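Local coordinates for CAMK/CAMK2 protein kinase (Salpingoeca rosetta, PDB 5IG1) that probably transfers phosphate from ATP to serine and threonine residues of proteins as a calmodulin-regulated kinase, of which this is the kinase-domain portion, at residues A[121-132]-A[156-164]; A[25-34]-A[44-52]. All blocks are in the same frame, centred on the assembly; numbering follows the deposited sequence.

Contact 1 of 2, residues A[121-132]-A[156-164]; sequences CMHQILSALQHC and APVKITDFG
Gln-124 provides the polar link between helix 121-132 and the chain at 156-164: its OE1 accepts the backbone N-H of Val-158, with an angle of 155° at the hydrogen. The modelled N-to-OE1 separation of 2.4 Å is doubtfully short. The CG of Gln-124 lies anti to its carbonyl carbon (chi1 -56°) and the chain beyond is extended, which carries the amide across Val-158 at about a right angle; NE2 turns back to a weak bond with Ala-120 O.

The apolar contacts follow the helix, whose axis runs at 36° to that of strand 158-160. Val-158 divides its methyls, CG1 meeting Ile-125 CG1 at 3.9 Å and CG2 approaching Cys-121 SG at 4.1 Å. Farther on, Ile-160 CD1 reaches Ala-128 CB at 3.7 Å and Leu-129 CD2 at 4.0 Å. Lys-159, between Val-158 and Ile-160 in the strand, points away from the helix and forms a salt bridge with Glu-96.

A sulfur-aromatic contact completes the set. Cys-132 SG approaches Phe-163 CE2 obliquely at 3.7 Å, and the same ring meets His-139 edge-to-face. Phe-163 belongs to the DFG motif, and its pairing with this histidine is consistent with the regulatory spine of protein kinases. The chemistry implies a C-lobe joint held chiefly by burial of apolar side chains, with one side-chain-to-backbone hydrogen bond, Gln-124 to Val-158 N, at one end.

Contact 2 of 2, residues A[25-34]-A[44-52]; sequences IGKGAFSTVH and VCAVKVIAL
Val-47 O accepts the N-H of His-34 at 2.9 Å and also receives a CA-H...O contact from Val-33, whose CA is 3.2 Å away. This is the antiparallel hairpin of strands 32-38 and 44-51 in the kinase N-lobe, preceded by the glycine-rich loop, whose GKGAFS sequence occupies residues 26-31. Paired bonds establish the register. His-34 and Val-47 exchange N-H and C=O in both directions, as do Thr-32 and Val-49, where Thr-32 N meets Val-49 O at 3.0 Å. Val-33 and Lys-48 form the non-hydrogen-bonded pair between them. On strand 24-27 a classic beta bulge sets Ile-25 and Gly-26 against Val-33.

The two faces differ in chemistry. On one, Val-49 CG2 comes obliquely to the His-34 ring, 3.6 Å from ND1. On the other, the CG of Lys-48 lies anti to the backbone N (chi1 180°) and the chain then bends at chi2 and chi3, passing CD alongside Ser-31 OG at 3.5 Å while NZ reaches its salt-bridge partner, Glu-66 of helix 57-72. That pairing is consistent with the lysine-glutamate bridge seen in active protein kinases. A methionine in place of Lys-48 would probably leave the Glu-66 carboxylate without its mate. Val-33 and Ala-46 correspond to residues that cover the adenine of ATP in related kinases; here Ala-46 CB meets Val-33 CG1 at 3.7 Å and Ile-25 CD1 at 3.6 Å.

How the contacts relate
Contact 2 forms part of the N-lobe sheet and glycine-rich loop; contact 1 packs a C-lobe helix against the strand leading into the DFG motif and includes its phenylalanine. Their centres are about 21 Å apart, consistent with flanking the nucleotide cleft. They meet where Lys-48 NZ stands 3.9 Å from Asp-162 OD1, a long, weak approach to a poorly ordered residue. These probably correspond to the conserved lysine and the DFG aspartate, which in related kinases contact the ATP phosphates and their magnesium. The side chain of Lys-53, predicted to bind ATP, is about 9 Å from that of Ile-50. Contact 1 is centred about 7 Å from the chain centre, contact 2 about 17 Å.

Contact 1 of 2, residues A[121-132]-A[156-164]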
loop_
_atom_site.group_PDB
_atom_site.type_symbol
_atom_site.label_atom_id
_atom_site.label_comp_id
_atom_site.label_asym_id
_atom_site.label_seq_id
_atom_site.Cartn_x
_atom_site.Cartn_y
_atom_site.Cartn_z
ATOM N N CYS A 121 -1.705 -6.546 -11.046
ATOM C CA CYS A 121 -1.316 -5.789 -9.862
ATOM C C CYS A 121 -2.476 -5.691 -8.881
ATOM O O CYS A 121 -2.338 -6.023 -7.694
ATOM C CB CYS A 121 -0.838 -4.396 -10.268
ATOM S SG CYS A 121 0.618 -4.380 -11.317
ATOM N N MET A 122 -3.636 -5.251 -9.367
ATOM C CA MET A 122 -4.782 -5.098 -8.480
ATOM C C MET A 122 -5.228 -6.431 -7.916
ATOM O O MET A 122 -5.755 -6.485 -6.805
ATOM C CB MET A 122 -5.938 -4.426 -9.214
ATOM C CG MET A 122 -5.802 -2.927 -9.258
ATOM S SD MET A 122 -5.795 -2.290 -7.580
ATOM C CE MET A 122 -7.280 -3.065 -6.960
ATOM N N HIS A 123 -5.050 -7.509 -8.670
ATOM C CA HIS A 123 -5.391 -8.822 -8.149
ATOM C C HIS A 123 -4.514 -9.163 -6.956
ATOM O O HIS A 123 -5.008 -9.624 -5.922
ATOM C CB HIS A 123 -5.251 -9.880 -9.241
ATOM C CG HIS A 123 -5.503 -11.272 -8.756
ATOM N ND1 HIS A 123 -6.731 -11.890 -8.861
ATOM C CD2 HIS A 123 -4.689 -12.159 -8.137
ATOM C CE1 HIS A 123 -6.658 -13.102 -8.341
ATOM N NE2 HIS A 123 -5.430 -13.288 -7.893
ATOM N N GLN A 124 -3.202 -8.933 -7.079
ATOM C CA GLN A 124 -2.308 -9.210 -5.961
ATOM C C GLN A 124 -2.620 -8.321 -4.759
ATOM O O GLN A 124 -2.703 -8.812 -3.620
ATOM C CB GLN A 124 -0.864 -9.036 -6.414
ATOM C CG GLN A 124 -0.530 -9.893 -7.616
ATOM C CD GLN A 124 0.821 -9.560 -8.214
ATOM O OE1 GLN A 124 1.849 -9.697 -7.555
ATOM N NE2 GLN A 124 0.825 -9.108 -9.465
ATOM N N ILE A 125 -2.800 -7.018 -4.990
ATOM C CA ILE A 125 -3.164 -6.109 -3.906
ATOM C C ILE A 125 -4.443 -6.585 -3.227
ATOM O O ILE A 125 -4.524 -6.675 -1.996
ATOM C CB ILE A 125 -3.314 -4.673 -4.440
ATOM C CG1 ILE A 125 -2.007 -4.197 -5.070
ATOM C CG2 ILE A 125 -3.770 -3.723 -3.331
ATOM C CD1 ILE A 125 -2.143 -2.894 -5.809
ATOM N N LEU A 126 -5.452 -6.922 -4.028
ATOM C CA LEU A 126 -6.736 -7.338 -3.479
ATOM C C LEU A 126 -6.612 -8.635 -2.694
ATOM O O LEU A 126 -7.259 -8.792 -1.662
ATOM C CB LEU A 126 -7.772 -7.486 -4.596
ATOM C CG LEU A 126 -8.401 -6.182 -5.090
ATOM C CD1 LEU A 126 -9.362 -6.466 -6.229
ATOM C CD2 LEU A 126 -9.121 -5.465 -3.957
ATOM N N SER A 127 -5.807 -9.587 -3.166
ATOM C CA SER A 127 -5.687 -10.845 -2.436
ATOM C C SER A 127 -5.005 -10.626 -1.092
ATOM O O SER A 127 -5.459 -11.149 -0.061
ATOM C CB SER A 127 -4.929 -11.876 -3.274
ATOM O OG SER A 127 -3.614 -11.446 -3.561
ATOM N N ALA A 128 -3.925 -9.839 -1.082
ATOM C CA ALA A 128 -3.303 -9.458 0.181
ATOM C C ALA A 128 -4.317 -8.800 1.111
ATOM O O ALA A 128 -4.396 -9.138 2.301
ATOM C CB ALA A 128 -2.126 -8.520 -0.084
ATOM N N LEU A 129 -5.117 -7.873 0.575
ATOM C CA LEU A 129 -6.147 -7.225 1.378
ATOM C C LEU A 129 -7.179 -8.218 1.887
ATOM O O LEU A 129 -7.712 -8.041 2.984
ATOM C CB LEU A 129 -6.840 -6.133 0.569
ATOM C CG LEU A 129 -6.117 -4.798 0.524
ATOM C CD1 LEU A 129 -7.118 -3.744 0.141
ATOM C CD2 LEU A 129 -5.500 -4.503 1.889
ATOM N N GLN A 130 -7.501 -9.239 1.094
ATOM C CA GLN A 130 -8.435 -10.261 1.551
ATOM C C GLN A 130 -7.870 -11.000 2.751
ATOM O O GLN A 130 -8.603 -11.324 3.694
ATOM C CB GLN A 130 -8.748 -11.241 0.422
ATOM C CG GLN A 130 -9.735 -12.318 0.820
ATOM C CD GLN A 130 -10.063 -13.265 -0.320
ATOM O OE1 GLN A 130 -11.232 -13.509 -0.623
ATOM N NE2 GLN A 130 -9.031 -13.815 -0.951
ATOM N N HIS A 131 -6.560 -11.268 2.729
ATOM C CA HIS A 131 -5.923 -11.878 3.890
ATOM C C HIS A 131 -5.932 -10.940 5.086
ATOM O O HIS A 131 -6.104 -11.390 6.223
ATOM C CB HIS A 131 -4.490 -12.290 3.558
ATOM C CG HIS A 131 -3.808 -13.035 4.662
ATOM N ND1 HIS A 131 -2.690 -12.551 5.309
ATOM C CD2 HIS A 131 -4.088 -14.227 5.240
ATOM C CE1 HIS A 131 -2.308 -13.414 6.233
ATOM N NE2 HIS A 131 -3.142 -14.439 6.212
ATOM N N CYS A 132 -5.744 -9.642 4.858
ATOM C CA CYS A 132 -5.774 -8.695 5.967
ATOM C C CYS A 132 -7.170 -8.606 6.573
ATOM O O CYS A 132 -7.350 -8.811 7.779
ATOM C CB CYS A 132 -5.292 -7.322 5.496
ATOM S SG CYS A 132 -3.531 -7.267 5.174
ATOM N N ALA A 156 7.528 -10.106 -11.291
ATOM C CA ALA A 156 7.723 -10.155 -9.854
ATOM C C ALA A 156 6.406 -9.846 -9.145
ATOM O O ALA A 156 5.581 -9.081 -9.654
ATOM C CB ALA A 156 8.790 -9.158 -9.414
ATOM N N PRO A 157 6.179 -10.433 -7.973
ATOM C CA PRO A 157 4.902 -10.219 -7.288
ATOM C C PRO A 157 4.826 -8.849 -6.634
ATOM O O PRO A 157 5.814 -8.320 -6.117
ATOM C CB PRO A 157 4.877 -11.339 -6.241
ATOM C CG PRO A 157 6.313 -11.594 -5.958
ATOM C CD PRO A 157 7.031 -11.401 -7.262
ATOM N N VAL A 158 3.630 -8.274 -6.668
ATOM C CA VAL A 158 3.346 -7.063 -5.913
ATOM C C VAL A 158 3.109 -7.444 -4.459
ATOM O O VAL A 158 2.381 -8.399 -4.164
ATOM C CB VAL A 158 2.132 -6.327 -6.497
ATOM C CG1 VAL A 158 1.783 -5.120 -5.644
ATOM C CG2 VAL A 158 2.411 -5.912 -7.932
ATOM N N LYS A 159 3.733 -6.704 -3.550
ATOM C CA LYS A 159 3.599 -6.924 -2.119
ATOM C C LYS A 159 3.247 -5.606 -1.452
ATOM O O LYS A 159 3.903 -4.592 -1.707
ATOM C CB LYS A 159 4.891 -7.482 -1.526
ATOM C CG LYS A 159 5.211 -8.906 -1.951
ATOM C CD LYS A 159 6.598 -9.296 -1.483
ATOM C CE LYS A 159 6.923 -10.725 -1.855
ATOM N NZ LYS A 159 6.404 -11.686 -0.847
ATOM N N ILE A 160 2.208 -5.610 -0.608
ATOM C CA ILE A 160 1.857 -4.418 0.152
ATOM C C ILE A 160 2.664 -4.417 1.440
ATOM O O ILE A 160 3.155 -5.455 1.891
ATOM C CB ILE A 160 0.345 -4.325 0.431
ATOM C CG1 ILE A 160 -0.088 -5.385 1.434
ATOM C CG2 ILE A 160 -0.440 -4.490 -0.864
ATOM C CD1 ILE A 160 -1.576 -5.325 1.750
ATOM N N THR A 161 2.815 -3.239 2.038
ATOM C CA THR A 161 3.726 -3.092 3.170
ATOM C C THR A 161 3.321 -1.869 3.990
ATOM O O THR A 161 2.291 -1.238 3.739
ATOM C CB THR A 161 5.171 -2.990 2.681
ATOM O OG1 THR A 161 6.055 -2.890 3.803
ATOM C CG2 THR A 161 5.341 -1.764 1.796
ATOM N N ASP A 162 4.151 -1.547 4.985
ATOM C CA ASP A 162 3.927 -0.444 5.918
ATOM C C ASP A 162 2.558 -0.526 6.595
ATOM O O ASP A 162 1.609 0.149 6.186
ATOM C CB ASP A 162 4.100 0.898 5.205
ATOM C CG ASP A 162 4.038 2.072 6.160
ATOM O OD1 ASP A 162 4.183 1.847 7.383
ATOM O OD2 ASP A 162 3.847 3.219 5.693
ATOM N N PHE A 163 2.447 -1.350 7.639
ATOM C CA PHE A 163 1.236 -1.437 8.447
ATOM C C PHE A 163 1.308 -0.573 9.707
ATOM O O PHE A 163 0.647 -0.878 10.705
ATOM C CB PHE A 163 0.955 -2.894 8.818
ATOM C CG PHE A 163 0.546 -3.737 7.654
ATOM C CD1 PHE A 163 1.496 -4.320 6.837
ATOM C CD2 PHE A 163 -0.791 -3.940 7.368
ATOM C CE1 PHE A 163 1.118 -5.096 5.758
ATOM C CE2 PHE A 163 -1.176 -4.710 6.295
ATOM C CZ PHE A 163 -0.222 -5.289 5.486
ATOM N N GLY A 164 2.110 0.492 9.687
ATOM C CA GLY A 164 2.209 1.350 10.858
ATOM C C GLY A 164 0.893 2.008 11.226
ATOM O O GLY A 164 0.588 2.188 12.406
#

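Contact 2 of 2, residues A[25-34]-A[44-52]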
loop_
_atom_site.group_PDB
_atom_site.type_symbol
_atom_site.label_atom_id
_atom_site.label_comp_id
_atom_site.label_asym_id
_atom_site.label_seq_id
_atom_site.Cartn_x
_atom_site.Cartn_y
_atom_site.Cartn_z
ATOM N N ILE A 25 18.454 0.992 2.423
ATOM C CA ILE A 25 17.445 0.753 1.398
ATOM C C ILE A 25 16.502 1.941 1.281
ATOM O O ILE A 25 16.094 2.315 0.177
ATOM C CB ILE A 25 16.670 -0.539 1.709
ATOM C CG1 ILE A 25 17.628 -1.698 1.927
ATOM C CG2 ILE A 25 15.691 -0.867 0.599
ATOM C CD1 ILE A 25 16.906 -2.976 2.214
ATOM N N GLY A 26 16.125 2.542 2.410
ATOM C CA GLY A 26 15.159 3.624 2.379
ATOM C C GLY A 26 15.276 4.591 3.536
ATOM O O GLY A 26 15.531 4.174 4.665
ATOM N N LYS A 27 15.095 5.883 3.276
ATOM C CA LYS A 27 15.166 6.910 4.310
ATOM C C LYS A 27 13.779 7.513 4.508
ATOM O O LYS A 27 13.259 8.200 3.622
ATOM C CB LYS A 27 16.184 7.985 3.941
ATOM C CG LYS A 27 17.631 7.524 3.991
ATOM C CD LYS A 27 18.586 8.712 4.093
ATOM C CE LYS A 27 20.015 8.254 4.347
ATOM N NZ LYS A 27 20.924 9.416 4.600
ATOM N N GLY A 28 13.187 7.256 5.675
ATOM C CA GLY A 28 11.926 7.845 6.062
ATOM C C GLY A 28 12.091 8.781 7.252
ATOM O O GLY A 28 13.123 8.817 7.919
ATOM N N ALA A 29 11.034 9.554 7.507
ATOM C CA ALA A 29 11.084 10.552 8.571
ATOM C C ALA A 29 11.034 9.935 9.961
ATOM O O ALA A 29 11.463 10.574 10.927
ATOM C CB ALA A 29 9.936 11.546 8.417
ATOM N N PHE A 30 10.508 8.722 10.092
ATOM C CA PHE A 30 10.401 8.077 11.388
ATOM C C PHE A 30 11.224 6.805 11.500
ATOM O O PHE A 30 11.329 6.254 12.601
ATOM C CB PHE A 30 8.932 7.760 11.701
ATOM C CG PHE A 30 8.080 8.984 11.880
ATOM C CD1 PHE A 30 7.519 9.623 10.786
ATOM C CD2 PHE A 30 7.848 9.498 13.146
ATOM C CE1 PHE A 30 6.739 10.742 10.951
ATOM C CE2 PHE A 30 7.065 10.623 13.318
ATOM C CZ PHE A 30 6.511 11.244 12.218
ATOM N N SER A 31 11.812 6.333 10.407
ATOM C CA SER A 31 12.591 5.107 10.429
ATOM C C SER A 31 13.577 5.151 9.275
ATOM O O SER A 31 13.485 5.997 8.385
ATOM C CB SER A 31 11.691 3.869 10.334
ATOM O OG SER A 31 10.915 3.880 9.146
ATOM N N THR A 32 14.532 4.228 9.309
ATOM C CA THR A 32 15.464 4.046 8.203
ATOM C C THR A 32 15.596 2.558 7.932
ATOM O O THR A 32 15.818 1.777 8.861
ATOM C CB THR A 32 16.834 4.651 8.515
ATOM O OG1 THR A 32 16.668 5.998 8.972
ATOM C CG2 THR A 32 17.706 4.648 7.272
ATOM N N VAL A 33 15.443 2.164 6.674
ATOM C CA VAL A 33 15.476 0.760 6.289
ATOM C C VAL A 33 16.841 0.455 5.690
ATOM O O VAL A 33 17.249 1.082 4.703
ATOM C CB VAL A 33 14.343 0.419 5.313
ATOM C CG1 VAL A 33 14.436 -1.039 4.903
ATOM C CG2 VAL A 33 13.006 0.698 5.975
ATOM N N HIS A 34 17.545 -0.498 6.304
ATOM C CA HIS A 34 18.856 -0.954 5.870
ATOM C C HIS A 34 18.776 -2.387 5.359
ATOM O O HIS A 34 17.918 -3.170 5.776
ATOM C CB HIS A 34 19.882 -0.910 7.009
ATOM C CG HIS A 34 20.103 0.451 7.592
ATOM N ND1 HIS A 34 19.211 1.050 8.456
ATOM C CD2 HIS A 34 21.134 1.317 7.457
ATOM C CE1 HIS A 34 19.676 2.233 8.816
ATOM N NE2 HIS A 34 20.842 2.419 8.222
ATOM N N VAL A 44 19.022 -12.493 3.002
ATOM C CA VAL A 44 19.076 -11.042 2.870
ATOM C C VAL A 44 17.723 -10.464 3.258
ATOM O O VAL A 44 16.678 -10.909 2.768
ATOM C CB VAL A 44 19.467 -10.642 1.440
ATOM C CG1 VAL A 44 19.463 -9.136 1.291
ATOM C CG2 VAL A 44 20.835 -11.206 1.105
ATOM N N CYS A 45 17.743 -9.465 4.136
ATOM C CA CYS A 45 16.553 -8.907 4.755
ATOM C C CYS A 45 16.628 -7.386 4.744
ATOM O O CYS A 45 17.694 -6.790 4.575
ATOM C CB CYS A 45 16.399 -9.419 6.191
ATOM S SG CYS A 45 16.047 -11.152 6.284
ATOM N N ALA A 46 15.476 -6.757 4.937
ATOM C CA ALA A 46 15.394 -5.313 5.119
ATOM C C ALA A 46 15.008 -5.059 6.567
ATOM O O ALA A 46 13.873 -5.330 6.967
ATOM C CB ALA A 46 14.381 -4.688 4.163
ATOM N N VAL A 47 15.943 -4.551 7.355
ATOM C CA VAL A 47 15.647 -4.158 8.727
ATOM C C VAL A 47 15.145 -2.717 8.725
ATOM O O VAL A 47 15.724 -1.841 8.068
ATOM C CB VAL A 47 16.877 -4.332 9.638
ATOM C CG1 VAL A 47 18.085 -3.592 9.080
ATOM C CG2 VAL A 47 16.566 -3.874 11.052
ATOM N N LYS A 48 14.039 -2.483 9.422
ATOM C CA LYS A 48 13.504 -1.146 9.639
ATOM C C LYS A 48 13.952 -0.704 11.027
ATOM O O LYS A 48 13.464 -1.219 12.038
ATOM C CB LYS A 48 11.979 -1.135 9.507
ATOM C CG LYS A 48 11.327 0.230 9.730
ATOM C CD LYS A 48 10.166 0.450 8.759
ATOM C CE LYS A 48 8.817 0.311 9.453
ATOM N NZ LYS A 48 7.680 0.531 8.504
ATOM N N VAL A 49 14.904 0.222 11.068
ATOM C CA VAL A 49 15.459 0.729 12.316
ATOM C C VAL A 49 14.668 1.958 12.736
ATOM O O VAL A 49 14.457 2.879 11.935
ATOM C CB VAL A 49 16.950 1.064 12.158
ATOM C CG1 VAL A 49 17.569 1.360 13.511
ATOM C CG2 VAL A 49 17.679 -0.080 11.461
ATOM N N ILE A 50 14.231 1.973 13.993
ATOM C CA ILE A 50 13.442 3.067 14.547
ATOM C C ILE A 50 14.069 3.462 15.876
ATOM O O ILE A 50 13.912 2.750 16.873
ATOM C CB ILE A 50 11.970 2.680 14.745
ATOM C CG1 ILE A 50 11.418 2.001 13.492
ATOM C CG2 ILE A 50 11.156 3.912 15.089
ATOM C CD1 ILE A 50 10.037 1.421 13.668
ATOM N N ALA A 51 14.768 4.593 15.903
ATOM C CA ALA A 51 15.303 5.086 17.165
ATOM C C ALA A 51 14.165 5.462 18.106
ATOM O O ALA A 51 13.168 6.065 17.693
ATOM C CB ALA A 51 16.217 6.283 16.927
ATOM N N LEU A 52 14.311 5.090 19.377
ATOM C CA LEU A 52 13.302 5.375 20.390
ATOM C C LEU A 52 13.418 6.772 20.980
ATOM O O LEU A 52 12.503 7.197 21.694
ATOM C CB LEU A 52 13.394 4.353 21.527
ATOM C CG LEU A 52 12.874 2.945 21.246
ATOM C CD1 LEU A 52 13.351 1.981 22.309
ATOM C CD2 LEU A 52 11.357 2.963 21.166
HETATM O O HOH W 1 14.612 6.090 13.327
#